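Local atomic coordinates of packaging protein UL32 (Human herpesvirus 8 type M, PDB entry 6XF9), a protein that binds zinc, assembles into a pentameric ring required for herpesviral packaging, and probably helps bring new capsids to nuclear replication compartments for cleavage and packaging of viral DNA. Residues D[207-210]-D[211-215]; D[311-314]-D[315-319]; D[418-421]-D[422-426]; D[438-441]-D[442-445]. All coordinates share one frame; numbering follows the deposited sequence.

Contact 1 (D[207-210]-D[211-215])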
loop_
_atom_site.group_PDB
_atom_site.type_symbol
_atom_site.label_atom_id
_atom_site.label_comp_id
_atom_site.label_asym_id
_atom_site.label_seq_id
_atom_site.Cartn_x
_atom_site.Cartn_y
_atom_site.Cartn_z
ATOM N N GLU D 207 -48.386 17.838 -8.032
ATOM C CA GLU D 207 -49.822 17.908 -8.277
ATOM C C GLU D 207 -50.150 18.921 -9.335
ATOM O O GLU D 207 -50.831 18.630 -10.233
ATOM C CB GLU D 207 -50.582 18.279 -7.042
ATOM C CG GLU D 207 -51.640 17.282 -6.659
ATOM C CD GLU D 207 -52.967 17.472 -7.334
ATOM O OE1 GLU D 207 -53.594 18.504 -7.155
ATOM O OE2 GLU D 207 -53.415 16.563 -8.010
ATOM N N LEU D 208 -49.588 20.095 -9.287
ATOM C CA LEU D 208 -49.907 21.047 -10.352
ATOM C C LEU D 208 -49.654 20.449 -11.718
ATOM O O LEU D 208 -50.423 20.697 -12.659
ATOM C CB LEU D 208 -49.084 22.329 -10.242
ATOM C CG LEU D 208 -49.379 23.395 -9.216
ATOM C CD1 LEU D 208 -48.220 24.317 -9.170
ATOM C CD2 LEU D 208 -50.548 24.131 -9.790
ATOM N N ALA D 209 -48.574 19.677 -11.858
ATOM C CA ALA D 209 -48.308 19.035 -13.136
ATOM C C ALA D 209 -49.283 17.889 -13.381
ATOM O O ALA D 209 -49.730 17.684 -14.513
ATOM C CB ALA D 209 -46.861 18.558 -13.195
ATOM N N ARG D 210 -49.653 17.151 -12.338
ATOM C CA ARG D 210 -50.628 16.084 -12.524
ATOM C C ARG D 210 -51.942 16.638 -13.048
ATOM O O ARG D 210 -52.520 16.109 -14.006
ATOM C CB ARG D 210 -50.870 15.354 -11.213
ATOM C CG ARG D 210 -51.444 13.979 -11.405
ATOM C CD ARG D 210 -52.029 13.468 -10.108
ATOM N NE ARG D 210 -52.989 14.437 -9.599
ATOM C CZ ARG D 210 -54.167 14.691 -10.173
ATOM N NH1 ARG D 210 -54.527 14.046 -11.275
ATOM N NH2 ARG D 210 -54.980 15.602 -9.651
ATOM N N ALA D 211 -52.432 17.706 -12.411
ATOM C CA ALA D 211 -53.667 18.354 -12.831
ATOM C C ALA D 211 -53.577 18.829 -14.271
ATOM O O ALA D 211 -54.528 18.664 -15.043
ATOM C CB ALA D 211 -53.968 19.528 -11.903
ATOM N N THR D 212 -52.423 19.356 -14.673
ATOM C CA THR D 212 -52.319 19.957 -15.993
ATOM C C THR D 212 -52.172 18.935 -17.109
ATOM O O THR D 212 -52.611 19.193 -18.232
ATOM C CB THR D 212 -51.141 20.918 -16.036
ATOM O OG1 THR D 212 -51.297 21.869 -14.985
ATOM C CG2 THR D 212 -51.107 21.650 -17.349
ATOM N N PHE D 213 -51.562 17.784 -16.855
ATOM C CA PHE D 213 -51.167 16.913 -17.953
ATOM C C PHE D 213 -51.798 15.542 -17.919
ATOM O O PHE D 213 -51.841 14.880 -18.961
ATOM C CB PHE D 213 -49.642 16.744 -17.985
ATOM C CG PHE D 213 -48.896 18.036 -18.170
ATOM C CD1 PHE D 213 -48.788 18.616 -19.423
ATOM C CD2 PHE D 213 -48.291 18.657 -17.098
ATOM C CE1 PHE D 213 -48.096 19.802 -19.600
ATOM C CE2 PHE D 213 -47.592 19.839 -17.268
ATOM C CZ PHE D 213 -47.496 20.414 -18.517
ATOM N N CYS D 214 -52.261 15.091 -16.768
ATOM C CA CYS D 214 -52.691 13.718 -16.606
ATOM C C CYS D 214 -54.200 13.591 -16.809
ATOM O O CYS D 214 -54.966 14.539 -16.605
ATOM C CB CYS D 214 -52.258 13.210 -15.230
ATOM S SG CYS D 214 -50.395 13.149 -15.072
ATOM N N GLY D 215 -54.616 12.378 -17.187
ATOM C CA GLY D 215 -56.002 12.036 -17.468
ATOM C C GLY D 215 -56.121 11.531 -18.895
ATOM O O GLY D 215 -55.546 12.135 -19.815
#

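Contact 2 (D[311-314]-D[315-319])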
loop_
_atom_site.group_PDB
_atom_site.type_symbol
_atom_site.label_atom_id
_atom_site.label_comp_id
_atom_site.label_asym_id
_atom_site.label_seq_id
_atom_site.Cartn_x
_atom_site.Cartn_y
_atom_site.Cartn_z
ATOM N N ALA D 311 -43.919 1.821 -22.563
ATOM C CA ALA D 311 -43.704 0.630 -23.389
ATOM C C ALA D 311 -42.475 -0.146 -22.953
ATOM O O ALA D 311 -42.511 -1.374 -22.817
ATOM C CB ALA D 311 -43.552 1.019 -24.855
ATOM N N LEU D 312 -41.383 0.568 -22.692
ATOM C CA LEU D 312 -40.150 -0.089 -22.304
ATOM C C LEU D 312 -40.269 -0.666 -20.905
ATOM O O LEU D 312 -39.782 -1.771 -20.651
ATOM C CB LEU D 312 -39.012 0.908 -22.421
ATOM C CG LEU D 312 -38.863 1.279 -23.896
ATOM C CD1 LEU D 312 -37.942 2.496 -24.065
ATOM C CD2 LEU D 312 -38.381 0.082 -24.742
ATOM N N GLN D 313 -40.931 0.051 -19.985
ATOM C CA GLN D 313 -41.153 -0.530 -18.663
ATOM C C GLN D 313 -42.038 -1.759 -18.744
ATOM O O GLN D 313 -41.936 -2.648 -17.888
ATOM C CB GLN D 313 -41.737 0.472 -17.658
ATOM C CG GLN D 313 -41.870 -0.176 -16.255
ATOM C CD GLN D 313 -40.535 -0.742 -15.692
ATOM O OE1 GLN D 313 -40.499 -1.862 -15.155
ATOM N NE2 GLN D 313 -39.447 0.070 -15.763
ATOM N N THR D 314 -42.974 -1.791 -19.690
ATOM C CA THR D 314 -43.769 -3.000 -19.858
ATOM C C THR D 314 -42.941 -4.114 -20.487
ATOM O O THR D 314 -43.041 -5.272 -20.075
ATOM C CB THR D 314 -45.000 -2.679 -20.699
ATOM O OG1 THR D 314 -45.896 -1.865 -19.927
ATOM C CG2 THR D 314 -45.692 -3.946 -21.126
ATOM N N LEU D 315 -42.075 -3.760 -21.451
ATOM C CA LEU D 315 -41.127 -4.713 -22.022
ATOM C C LEU D 315 -40.189 -5.264 -20.949
ATOM O O LEU D 315 -39.902 -6.470 -20.918
ATOM C CB LEU D 315 -40.335 -4.043 -23.142
ATOM C CG LEU D 315 -39.216 -4.830 -23.827
ATOM C CD1 LEU D 315 -39.695 -6.171 -24.384
ATOM C CD2 LEU D 315 -38.548 -3.983 -24.900
ATOM N N GLN D 316 -39.714 -4.400 -20.046
ATOM C CA GLN D 316 -38.851 -4.882 -18.973
ATOM C C GLN D 316 -39.547 -5.952 -18.152
ATOM O O GLN D 316 -38.896 -6.896 -17.688
ATOM C CB GLN D 316 -38.401 -3.734 -18.075
ATOM C CG GLN D 316 -37.366 -4.177 -17.063
ATOM C CD GLN D 316 -36.919 -3.050 -16.176
ATOM O OE1 GLN D 316 -37.556 -1.987 -16.124
ATOM N NE2 GLN D 316 -35.757 -3.230 -15.540
ATOM N N CYS D 317 -40.853 -5.771 -17.888
ATOM C CA CYS D 317 -41.642 -6.793 -17.196
ATOM C C CYS D 317 -41.791 -8.050 -18.047
ATOM O O CYS D 317 -41.768 -9.166 -17.518
ATOM C CB CYS D 317 -43.017 -6.244 -16.795
ATOM S SG CYS D 317 -42.935 -4.761 -15.725
ATOM N N GLU D 318 -41.960 -7.902 -19.364
ATOM C CA GLU D 318 -42.075 -9.097 -20.191
ATOM C C GLU D 318 -40.770 -9.870 -20.168
ATOM O O GLU D 318 -40.770 -11.104 -20.065
ATOM C CB GLU D 318 -42.402 -8.765 -21.654
ATOM C CG GLU D 318 -43.795 -8.236 -22.014
ATOM C CD GLU D 318 -44.081 -8.377 -23.529
ATOM O OE1 GLU D 318 -44.318 -7.366 -24.228
ATOM O OE2 GLU D 318 -43.950 -9.505 -24.053
ATOM N N VAL D 319 -39.645 -9.152 -20.259
ATOM C CA VAL D 319 -38.339 -9.801 -20.267
ATOM C C VAL D 319 -38.088 -10.523 -18.941
ATOM O O VAL D 319 -37.631 -11.673 -18.917
ATOM C CB VAL D 319 -37.247 -8.764 -20.586
ATOM C CG1 VAL D 319 -35.882 -9.377 -20.371
ATOM C CG2 VAL D 319 -37.409 -8.240 -22.009
#

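Contact 3 (D[418-421]-D[422-426])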
loop_
_atom_site.group_PDB
_atom_site.type_symbol
_atom_site.label_atom_id
_atom_site.label_comp_id
_atom_site.label_asym_id
_atom_site.label_seq_id
_atom_site.Cartn_x
_atom_site.Cartn_y
_atom_site.Cartn_z
ATOM N N VAL D 418 -25.443 11.178 -8.076
ATOM C CA VAL D 418 -25.621 10.102 -9.050
ATOM C C VAL D 418 -25.474 10.630 -10.470
ATOM O O VAL D 418 -24.868 9.974 -11.328
ATOM C CB VAL D 418 -26.980 9.415 -8.855
ATOM C CG1 VAL D 418 -27.289 8.575 -10.051
ATOM C CG2 VAL D 418 -26.961 8.548 -7.634
ATOM N N GLN D 419 -25.990 11.832 -10.750
ATOM C CA GLN D 419 -25.781 12.384 -12.089
ATOM C C GLN D 419 -24.290 12.489 -12.390
ATOM O O GLN D 419 -23.837 12.125 -13.481
ATOM C CB GLN D 419 -26.467 13.745 -12.249
ATOM C CG GLN D 419 -26.493 14.232 -13.709
ATOM C CD GLN D 419 -26.501 15.774 -13.858
ATOM O OE1 GLN D 419 -26.101 16.515 -12.954
ATOM N NE2 GLN D 419 -26.952 16.251 -15.015
ATOM N N THR D 420 -23.503 12.989 -11.431
ATOM C CA THR D 420 -22.076 13.177 -11.693
ATOM C C THR D 420 -21.378 11.849 -11.935
ATOM O O THR D 420 -20.566 11.728 -12.859
ATOM C CB THR D 420 -21.409 13.928 -10.546
ATOM O OG1 THR D 420 -21.981 15.240 -10.442
ATOM C CG2 THR D 420 -19.932 14.067 -10.800
ATOM N N LEU D 421 -21.665 10.845 -11.105
ATOM C CA LEU D 421 -21.044 9.543 -11.305
ATOM C C LEU D 421 -21.436 8.936 -12.643
ATOM O O LEU D 421 -20.615 8.291 -13.300
ATOM C CB LEU D 421 -21.408 8.596 -10.165
ATOM C CG LEU D 421 -20.723 8.978 -8.865
ATOM C CD1 LEU D 421 -21.297 8.164 -7.757
ATOM C CD2 LEU D 421 -19.238 8.739 -8.997
ATOM N N VAL D 422 -22.656 9.170 -13.100
ATOM C CA VAL D 422 -23.040 8.627 -14.397
ATOM C C VAL D 422 -22.188 9.241 -15.501
ATOM O O VAL D 422 -21.753 8.543 -16.428
ATOM C CB VAL D 422 -24.542 8.853 -14.630
ATOM C CG1 VAL D 422 -24.910 8.573 -16.071
ATOM C CG2 VAL D 422 -25.339 7.983 -13.669
ATOM N N PHE D 423 -21.910 10.549 -15.414
ATOM C CA PHE D 423 -21.075 11.200 -16.427
ATOM C C PHE D 423 -19.614 10.803 -16.318
ATOM O O PHE D 423 -18.904 10.770 -17.330
ATOM C CB PHE D 423 -21.219 12.711 -16.330
ATOM C CG PHE D 423 -22.384 13.214 -17.083
ATOM C CD1 PHE D 423 -22.349 13.254 -18.458
ATOM C CD2 PHE D 423 -23.546 13.556 -16.436
ATOM C CE1 PHE D 423 -23.437 13.671 -19.178
ATOM C CE2 PHE D 423 -24.646 13.971 -17.161
ATOM C CZ PHE D 423 -24.584 14.029 -18.533
ATOM N N LEU D 424 -19.127 10.577 -15.103
ATOM C CA LEU D 424 -17.783 10.044 -14.941
ATOM C C LEU D 424 -17.653 8.677 -15.617
ATOM O O LEU D 424 -16.732 8.452 -16.412
ATOM C CB LEU D 424 -17.450 9.988 -13.447
ATOM C CG LEU D 424 -16.759 11.268 -12.922
ATOM C CD1 LEU D 424 -17.425 12.563 -13.355
ATOM C CD2 LEU D 424 -16.669 11.245 -11.412
ATOM N N PHE D 425 -18.625 7.783 -15.389
ATOM C CA PHE D 425 -18.585 6.444 -15.982
ATOM C C PHE D 425 -18.656 6.498 -17.507
ATOM O O PHE D 425 -17.828 5.897 -18.197
ATOM C CB PHE D 425 -19.724 5.602 -15.415
ATOM C CG PHE D 425 -19.826 4.228 -16.017
ATOM C CD1 PHE D 425 -19.065 3.182 -15.532
ATOM C CD2 PHE D 425 -20.713 3.976 -17.044
ATOM C CE1 PHE D 425 -19.172 1.914 -16.075
ATOM C CE2 PHE D 425 -20.835 2.717 -17.590
ATOM C CZ PHE D 425 -20.058 1.680 -17.103
ATOM N N LYS D 426 -19.626 7.220 -18.065
ATOM C CA LYS D 426 -19.643 7.369 -19.518
ATOM C C LYS D 426 -18.317 7.929 -20.025
ATOM O O LYS D 426 -17.942 7.707 -21.185
ATOM C CB LYS D 426 -20.816 8.254 -19.951
ATOM C CG LYS D 426 -22.174 7.648 -19.648
ATOM C CD LYS D 426 -22.256 6.189 -20.097
ATOM C CE LYS D 426 -22.693 6.100 -21.532
ATOM N NZ LYS D 426 -22.471 4.759 -22.114
#

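Contact 4 (D[438-441]-D[442-445])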
loop_
_atom_site.group_PDB
_atom_site.type_symbol
_atom_site.label_atom_id
_atom_site.label_comp_id
_atom_site.label_asym_id
_atom_site.label_seq_id
_atom_site.Cartn_x
_atom_site.Cartn_y
_atom_site.Cartn_z
ATOM N N SER D 438 -10.141 4.882 -12.992
ATOM C CA SER D 438 -11.268 4.219 -13.652
ATOM C C SER D 438 -11.961 3.235 -12.718
ATOM O O SER D 438 -13.189 3.237 -12.591
ATOM C CB SER D 438 -10.785 3.505 -14.906
ATOM O OG SER D 438 -11.858 2.823 -15.510
ATOM N N LEU D 439 -11.187 2.420 -12.016
ATOM C CA LEU D 439 -11.766 1.420 -11.130
ATOM C C LEU D 439 -12.290 2.048 -9.845
ATOM O O LEU D 439 -13.120 1.448 -9.154
ATOM C CB LEU D 439 -10.714 0.347 -10.816
ATOM C CG LEU D 439 -10.072 -0.336 -12.033
ATOM C CD1 LEU D 439 -9.049 -1.358 -11.566
ATOM C CD2 LEU D 439 -11.123 -0.951 -12.943
ATOM N N ASP D 440 -11.841 3.264 -9.544
ATOM C CA ASP D 440 -12.374 4.036 -8.426
ATOM C C ASP D 440 -13.783 4.540 -8.713
ATOM O O ASP D 440 -14.656 4.527 -7.836
ATOM C CB ASP D 440 -11.420 5.192 -8.142
ATOM C CG ASP D 440 -10.398 4.839 -7.082
ATOM O OD1 ASP D 440 -10.821 4.181 -6.092
ATOM O OD2 ASP D 440 -9.194 5.173 -7.245
ATOM N N ILE D 441 -13.998 5.051 -9.922
ATOM C CA ILE D 441 -15.331 5.460 -10.340
ATOM C C ILE D 441 -16.289 4.273 -10.286
ATOM O O ILE D 441 -17.371 4.343 -9.689
ATOM C CB ILE D 441 -15.256 6.074 -11.745
ATOM C CG1 ILE D 441 -14.420 7.352 -11.701
ATOM C CG2 ILE D 441 -16.628 6.359 -12.256
ATOM C CD1 ILE D 441 -14.091 7.949 -13.059
ATOM N N ILE D 442 -15.874 3.144 -10.858
ATOM C CA ILE D 442 -16.733 1.963 -10.922
ATOM C C ILE D 442 -17.153 1.505 -9.529
ATOM O O ILE D 442 -18.301 1.098 -9.323
ATOM C CB ILE D 442 -16.025 0.842 -11.704
ATOM C CG1 ILE D 442 -16.051 1.172 -13.189
ATOM C CG2 ILE D 442 -16.681 -0.484 -11.412
ATOM C CD1 ILE D 442 -15.182 0.291 -14.031
ATOM N N ARG D 443 -16.237 1.519 -8.560
ATOM C CA ARG D 443 -16.618 1.051 -7.224
ATOM C C ARG D 443 -17.520 2.060 -6.515
ATOM O O ARG D 443 -18.450 1.668 -5.802
ATOM C CB ARG D 443 -15.376 0.635 -6.412
ATOM C CG ARG D 443 -14.800 1.556 -5.360
ATOM C CD ARG D 443 -13.694 0.828 -4.531
ATOM N NE ARG D 443 -12.645 0.223 -5.368
ATOM C CZ ARG D 443 -12.465 -1.092 -5.530
ATOM N NH1 ARG D 443 -13.267 -1.964 -4.917
ATOM N NH2 ARG D 443 -11.485 -1.543 -6.317
ATOM N N GLU D 444 -17.256 3.361 -6.656
ATOM C CA GLU D 444 -18.174 4.337 -6.052
ATOM C C GLU D 444 -19.534 4.330 -6.750
ATOM O O GLU D 444 -20.572 4.514 -6.111
ATOM C CB GLU D 444 -17.563 5.738 -6.084
ATOM C CG GLU D 444 -18.401 6.810 -5.401
ATOM C CD GLU D 444 -18.650 6.551 -3.917
ATOM O OE1 GLU D 444 -17.850 5.817 -3.299
ATOM O OE2 GLU D 444 -19.628 7.114 -3.354
ATOM N N LEU D 445 -19.546 4.161 -8.068
ATOM C CA LEU D 445 -20.805 4.114 -8.796
ATOM C C LEU D 445 -21.623 2.892 -8.422
ATOM O O LEU D 445 -22.853 2.957 -8.349
ATOM C CB LEU D 445 -20.527 4.134 -10.292
ATOM C CG LEU D 445 -21.722 3.855 -11.193
ATOM C CD1 LEU D 445 -22.876 4.821 -10.919
ATOM C CD2 LEU D 445 -21.241 4.012 -12.601
#

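Contact 1 (D[207-210]-D[211-215])
Glu-207 O receives the amide of Ala-211 at 2.9 Å, and with it 207-210 and 211-213 form one short helix. The same i to i+4 pattern repeats from Phe-213 N to Ala-209 O and from Cys-214 N to Arg-210 O, 3.0 Å, and the chain leaves helical angles at Cys-214.

Leu-208 O is gripped twice by Thr-212, by its amide and by its hydroxyl, which come from opposite faces of the carbonyl plane. Thr-212 OG1 donates to Leu-208 O at 2.7 Å; a chi1 of -55°, which sets the hydroxyl beside its own backbone N, turns it back toward the preceding turn. The threonine methyl CG2 meanwhile lies over the centre of the Phe-213 ring. That ring brings CD2 to within 4.2 Å of Ala-209 CB, a small residue that suits a side also facing Phe-80 of helix 71-83.

On the exposed side, Arg-210 bends at chi3 and folds back to Glu-207 in a salt bridge. Arg-210 NE reaches Glu-207 OE2 at 2.7 Å, nearly in the guanidinium plane and on the anti lone pair. Arg-210 CG also rests 3.9 Å from Cys-214 SG.

The whole is the C-terminal end of a short helix, away from the zinc sites, where Arg-390 takes up the carbonyl of Ala-211 in the last turn and that of Cys-214 just beyond it.

Contact 2 (D[311-314]-D[315-319])
Leu-312 and Leu-315 meet on the buried side of helix 308-321, their CD2 methyls 4.1 Å apart and the two side chains crossing obliquely. Leu-315 stands with CG anti to its backbone N (chi1 176°), whereas Leu-312 has CG beside its own N, and these different settings let branches three residues apart converge. Branched apolar chains suit this side because several helices press on it: Ile-355 of helix 349-357 touches both leucines, and Val-336 of helix 329-338 touches Leu-315. Beneath them the backbone is regular, with Leu-315 N bonded to Ala-311 O at 2.8 Å and Gln-316 N to Leu-312 O at 2.7 Å.

The packed side also borders a metal site. Leu-312 touches His-366, which with Cys-296, Cys-299 and Cys-373 holds a zinc ion in a site of three cysteines and one histidine built on a CxxC pair; the leucine's side chain lies about 7 Å from the metal at the nearest atoms, as a second-shell residue against the histidine.

An intermediate flank is covered in part by Tyr-345: here Thr-314 OG1 bonds to Lys-310 O, one turn earlier, and Glu-318 OE1 to the hydroxyl of Tyr-345.

Toward solvent the contact is looser and polar. Gln-313 is bent at chi2 (57°), which brings its amide over to the end of Gln-316, in the next turn, where NE2 makes a weak hydrogen bond of 2.8 Å to Gln-316 OE1; the amide planes stand 49° apart. Near the same exposed edge, Cys-317 SG lies 3.8 Å from Gln-313 OE1, and the amide of Cys-317 makes a long, weak hydrogen bond to Gln-313 O.

Contact 3 (D[418-421]-D[422-426])
Val-422 sets its CG2 methyl 4.2 Å from CG1 of Val-418, one turn back, and its amide bonds to Val-418 O. Val-418 itself leans on His-452 and Cys-415, which with Cys-191 and Cys-192 bind a zinc ion; a compact valine suits this place, about 4 Å from the metal.

Phe-423 comes next, its ring edge against the chain of Gln-419: CG of Gln-419 lies in the ring plane, 3.9 Å from CE2 of Phe-423, and the amide stands 76° to the ring. The glutamine polar end is buried but satisfied, OE1 by Lys-155 and NE2 by Val-133 O.

All this belongs to a buried helix, 416-430, set among helices 145-164, 371-379 and 435-451, which explains the run of apolar residues on several sides.

Leu-424 lies alongside Thr-420, its CD1 3.9 Å from Thr-420 CG2; the threonine hydroxyl, on its other branch, bonds to Glu-416 O. Leu-424 CD2 also comes 4.3 Å from CD2 of Leu-421.

Phe-425 bonds through its amide to Leu-421 O at 2.9 Å, while its ring leads away from the preceding turn. Lys-426 continues the helix, its amide bonding to Val-422 O.

Contact 4 (D[438-441]-D[442-445])
Ile-442 packs back on the turn of helix 435-451 that precedes it, meeting Ser-438 and Leu-439. Its CB lies 3.8 Å from Ser-438 O, and CG1, set beside the backbone N by a chi1 of -75°, passes 3.6 Å from that same oxygen. At the tip, CD1 is still 3.8 Å from Ser-438 O and comes 4.4 Å from CD2 of Leu-439. The isoleucine thus curls past the carbonyl oxygen that its own amide uses, Ile-442 N to Ser-438 O being a nearly straight bond (165°). A beta-branched residue suits the place: one branch, CG1-CD1, lies back over the preceding turn, while CG2 takes the place anti to the backbone N.

The polar side belongs to Asp-440 and Arg-443. Arg-443 CB lies 3.6 Å from Leu-439 O, and the chain then bends at chi3, with Asp-440 OD1 near the guanidinium plane at its edge. Asp-440 OD1 and Arg-443 NE are 4.4 Å apart, beyond a salt bridge, though the opposite charges probably still attract. The amide of Arg-443 approaches Leu-439 O from above the carbonyl plane, whereas Leu-445 N meets Ile-441 O at 2.7 Å, almost in line with the carbonyl bond. Glu-444 bends away at chi2, and its OE2 accepts a hydrogen bond from NE2 of Gln-448, one turn on.

Helix 435-451 lays Ile-441, Glu-444 and Leu-445 against helix 416-430, the helix before it in the chain, while Leu-439 and Ile-442 pack on Thr-175 of a neighbouring subunit; the helix therefore joins the interior of one chain to the next member of the pentamer.

Overall arrangement
Contacts 3 and 4 form one packed unit: their centres are 10 Å apart, and helices 416-430 and 435-451, consecutive in the chain, meet through Phe-425 CB and Leu-445 CD2 at 3.6 Å and through Leu-424 CB and Ile-441 CG2 at 3.9 Å. Contact 3 borders a zinc ion, about 4 Å from the side chain of Val-418; contact 4 stays further off, about 10 Å from that of Glu-444. Contact 2, whose centre is 25 Å from that of contact 3, borders a different zinc site. Contact 1 stands apart from the annotated sites, its centre 39 Å from that of contact 4, and only contact 4 reaches another subunit.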